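Local coordinates for 2S Albumin protein (Dolichos, PDB 6IX1), which is a seed albumin with a four-bladed hemopexin-type beta-propeller, probably serving in storage and possibly, like related seed hemopexin-fold proteins, in binding small ligands, at residues Q80-D85 against D93-G98. Residues are numbered along the deposited sequence; the frame is centred on the assembly and turned at random. Where two conformers were deposited one is given.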
ATOM      1  N   GLN A  80      -0.090   6.634  13.817  1.00  9.87           N
ATOM      2  CA  GLN A  80      -0.329   5.343  14.458  1.00  9.92           C
ATOM      3  C   GLN A  80      -0.106   4.216  13.457  1.00  9.31           C
ATOM      4  O   GLN A  80      -0.361   4.378  12.237  1.00 10.46           O
ATOM      5  CB  GLN A  80      -1.735   5.237  14.998  1.00 12.81           C
ATOM      6  CG  GLN A  80      -1.962   6.193  16.159  1.00 16.96           C
ATOM      7  CD  GLN A  80      -3.313   6.009  16.798  1.00 23.09           C
ATOM      8  OE1 GLN A  80      -4.144   6.909  16.750  1.00 29.42           O
ATOM      9  NE2 GLN A  80      -3.513   4.862  17.431  1.00 28.61           N
ATOM     10  N   CYS A  81       0.269   3.064  13.993  1.00  9.51           N
ATOM     11  CA  CYS A  81       0.412   1.872  13.170  1.00  9.85           C
ATOM     12  C   CYS A  81       0.145   0.619  13.980  1.00  8.64           C
ATOM     13  O   CYS A  81       0.231   0.637  15.214  1.00 10.06           O
ATOM     14  CB  CYS A  81       1.695   1.930  12.388  1.00 14.51           C
ATOM     15  SG  CYS A  81       3.097   1.548  13.381  1.00 17.00           S
ATOM     16  N   ALA A  82      -0.145  -0.432  13.247  1.00  9.21           N
ATOM     17  CA  ALA A  82      -0.415  -1.740  13.844  1.00  8.71           C
ATOM     18  C   ALA A  82       0.040  -2.841  12.904  1.00  8.89           C
ATOM     19  O   ALA A  82      -0.046  -2.672  11.708  1.00  9.41           O
ATOM     20  CB  ALA A  82      -1.877  -1.886  14.191  1.00  9.82           C
ATOM     21  N   TYR A  83       0.437  -3.958  13.484  1.00  9.16           N
ATOM     22  CA  TYR A  83       0.682  -5.214  12.744  1.00  9.97           C
ATOM     23  C   TYR A  83      -0.548  -6.084  12.930  1.00  8.72           C
ATOM     24  O   TYR A  83      -0.873  -6.297  14.059  1.00  9.67           O
ATOM     25  CB  TYR A  83       1.947  -5.934  13.204  1.00 10.16           C
ATOM     26  CG  TYR A  83       2.515  -6.930  12.270  1.00 10.02           C
ATOM     27  CD1 TYR A  83       2.582  -6.700  10.921  1.00 10.79           C
ATOM     28  CD2 TYR A  83       3.107  -8.062  12.733  1.00 12.33           C
ATOM     29  CE1 TYR A  83       3.172  -7.614  10.067  1.00  9.18           C
ATOM     30  CE2 TYR A  83       3.655  -9.005  11.890  1.00 13.95           C
ATOM     31  CZ  TYR A  83       3.802  -8.730  10.549  1.00 10.25           C
ATOM     32  OH  TYR A  83       4.401  -9.627   9.711  1.00 12.55           O
ATOM     33  N   ILE A  84      -1.113  -6.565  11.850  1.00  9.35           N
ATOM     34  CA  ILE A  84      -2.370  -7.348  11.909  1.00  9.10           C
ATOM     35  C   ILE A  84      -2.120  -8.669  11.178  1.00  8.90           C
ATOM     36  O   ILE A  84      -1.333  -8.821  10.226  1.00  9.58           O
ATOM     37  CB  ILE A  84      -3.570  -6.546  11.378  1.00 11.14           C
ATOM     38  CG1 ILE A  84      -3.545  -6.389   9.857  1.00  9.67           C
ATOM     39  CG2 ILE A  84      -3.608  -5.232  12.070  1.00 10.31           C
ATOM     40  CD1 ILE A  84      -4.798  -5.809   9.266  1.00 13.18           C
ATOM     41  N   ASP A  85      -2.959  -9.621  11.555  1.00  9.69           N
ATOM     42  CA  ASP A  85      -3.270 -10.824  10.727  1.00  9.91           C
ATOM     43  C   ASP A  85      -4.678 -10.616  10.161  1.00  9.47           C
ATOM     44  O   ASP A  85      -5.591 -10.419  10.951  1.00 10.54           O
ATOM     45  CB  ASP A  85      -3.118 -12.128  11.533  1.00 12.19           C
ATOM     46  CG  ASP A  85      -3.213 -13.362  10.626  1.00 12.90           C
ATOM     47  OD1 ASP A  85      -4.117 -13.430   9.811  1.00 12.28           O
ATOM     48  OD2 ASP A  85      -2.180 -14.168  10.628  1.00 17.39           O
ATOM     49  N   ASP A  93      -9.358 -12.256  12.225  1.00 12.88           N
ATOM     50  CA  ASP A  93      -8.352 -11.150  12.159  1.00 11.16           C
ATOM     51  C   ASP A  93      -7.957 -10.753  13.592  1.00 12.82           C
ATOM     52  O   ASP A  93      -8.757 -10.793  14.551  1.00 14.43           O
ATOM     53  CB  ASP A  93      -8.899  -9.924  11.415  1.00 12.92           C
ATOM     54  CG  ASP A  93     -10.148  -9.357  12.101  1.00 14.55           C
ATOM     55  OD1 ASP A  93     -11.188 -10.094  12.017  1.00 18.53           O
ATOM     56  OD2 ASP A  93     -10.172  -8.233  12.619  1.00 15.86           O
ATOM     57  N   LYS A  94      -6.739 -10.273  13.766  0.50 11.54           N
ATOM     58  CA  LYS A  94      -6.315  -9.843  15.103  0.50 11.05           C
ATOM     59  C   LYS A  94      -5.107  -8.915  14.953  0.50 10.50           C
ATOM     60  O   LYS A  94      -4.298  -9.048  14.004  0.50  9.18           O
ATOM     61  CB  LYS A  94      -5.976 -11.055  15.962  0.50 12.91           C
ATOM     62  CG  LYS A  94      -4.954 -11.954  15.289  0.50 15.06           C
ATOM     63  CD  LYS A  94      -4.328 -13.026  16.182  0.50 16.17           C
ATOM     64  CE  LYS A  94      -3.797 -12.486  17.494  0.50 16.29           C
ATOM     65  NZ  LYS A  94      -3.239 -13.530  18.398  0.50 15.75           N
ATOM     66  N   ILE A  95      -4.964  -8.058  15.949  1.00 10.77           N
ATOM     67  CA  ILE A  95      -3.812  -7.157  16.069  1.00 10.54           C
ATOM     68  C   ILE A  95      -2.683  -7.954  16.694  1.00 11.35           C
ATOM     69  O   ILE A  95      -2.852  -8.446  17.871  1.00 15.42           O
ATOM     70  CB  ILE A  95      -4.137  -5.909  16.861  1.00 10.88           C
ATOM     71  CG1 ILE A  95      -5.251  -5.093  16.219  1.00 11.07           C
ATOM     72  CG2 ILE A  95      -2.860  -5.133  17.066  1.00 10.94           C
ATOM     73  CD1 ILE A  95      -5.623  -3.845  16.944  1.00 14.91           C
ATOM     74  N   LEU A  96      -1.580  -8.098  15.988  1.00 10.71           N
ATOM     75  CA  LEU A  96      -0.360  -8.764  16.486  1.00 11.44           C
ATOM     76  C   LEU A  96       0.587  -7.804  17.246  1.00 12.99           C
ATOM     77  O   LEU A  96       1.310  -8.290  18.174  1.00 14.70           O
ATOM     78  CB  LEU A  96       0.393  -9.354  15.292  1.00 13.10           C
ATOM     79  CG  LEU A  96      -0.372 -10.364  14.483  1.00 13.09           C
ATOM     80  CD1 LEU A  96       0.395 -10.690  13.228  1.00 14.69           C
ATOM     81  CD2 LEU A  96      -0.730 -11.586  15.356  1.00 18.01           C
ATOM     82  N   SER A  97       0.612  -6.526  16.920  0.50 11.33           N
ATOM     83  CA  SER A  97       1.517  -5.567  17.595  0.50 13.48           C
ATOM     84  C   SER A  97       0.866  -4.196  17.491  0.50 10.50           C
ATOM     85  O   SER A  97       0.337  -3.896  16.446  0.50  9.64           O
ATOM     86  CB  SER A  97       2.944  -5.587  17.010  0.50 13.62           C
ATOM     87  OG  SER A  97       3.822  -4.678  17.643  0.50 17.22           O
ATOM     88  N   GLY A  98       0.989  -3.367  18.522  1.00 11.18           N
ATOM     89  CA  GLY A  98       0.362  -2.044  18.569  1.00 13.14           C
ATOM     90  C   GLY A  98      -1.123  -2.131  18.942  1.00 10.44           C
ATOM     91  O   GLY A  98      -1.530  -3.161  19.529  1.00 11.78           O
TER
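Five backbone hydrogen bonds join strand 80-85 to the antiparallel segment 93-98, and their spacing shows a break in register. At one end Asp85 and Lys94 form a regular hydrogen-bonded pair: Asp85 N reaches Lys94 O at 2.8 Å, nearly straight and almost along the C=O axis, and Lys94 N returns a bond to Asp85 O. Ile84 and Ile95 follow as a non-hydrogen-bonded pair. At Tyr83 one residue then faces two, since Tyr83 O accepts both Leu96 N at 2.7 Å, bent to 141°, and Ser97 N at 3.2 Å, the latter on a lone pair. Beyond the bulge Tyr83 N donates to Ser97 O at 3.0 Å, and the pairing runs on to Thr100 beside Cys81.

Within the bulge the Leu96 side chain points toward strand 80-85. With CG beside its own backbone N (chi1 -59°), Leu96 sends CD1 obliquely against the Tyr83 ring, 3.8 Å from CD2, and equally near Ile84 C. Tyr83 CB meets Ser97 CB at 3.9 Å, while its ring, placed by a CG anti to the backbone N (chi1 -161°), also stacks with Tyr74. The phenol OH is hydrogen-bonded to Thr68. On the other face Ile84 CG2 lies loosely beside Ile95 CG1, at 4.5 Å.

Further out, Ser51 binds Asp93 OD2, and strand 72-77 pairs with the far edge of 80-85. Two residues opposite one define a classic beta bulge, here in the outer strand of one antiparallel blade of a hemopexin-type four-bladed beta-propeller.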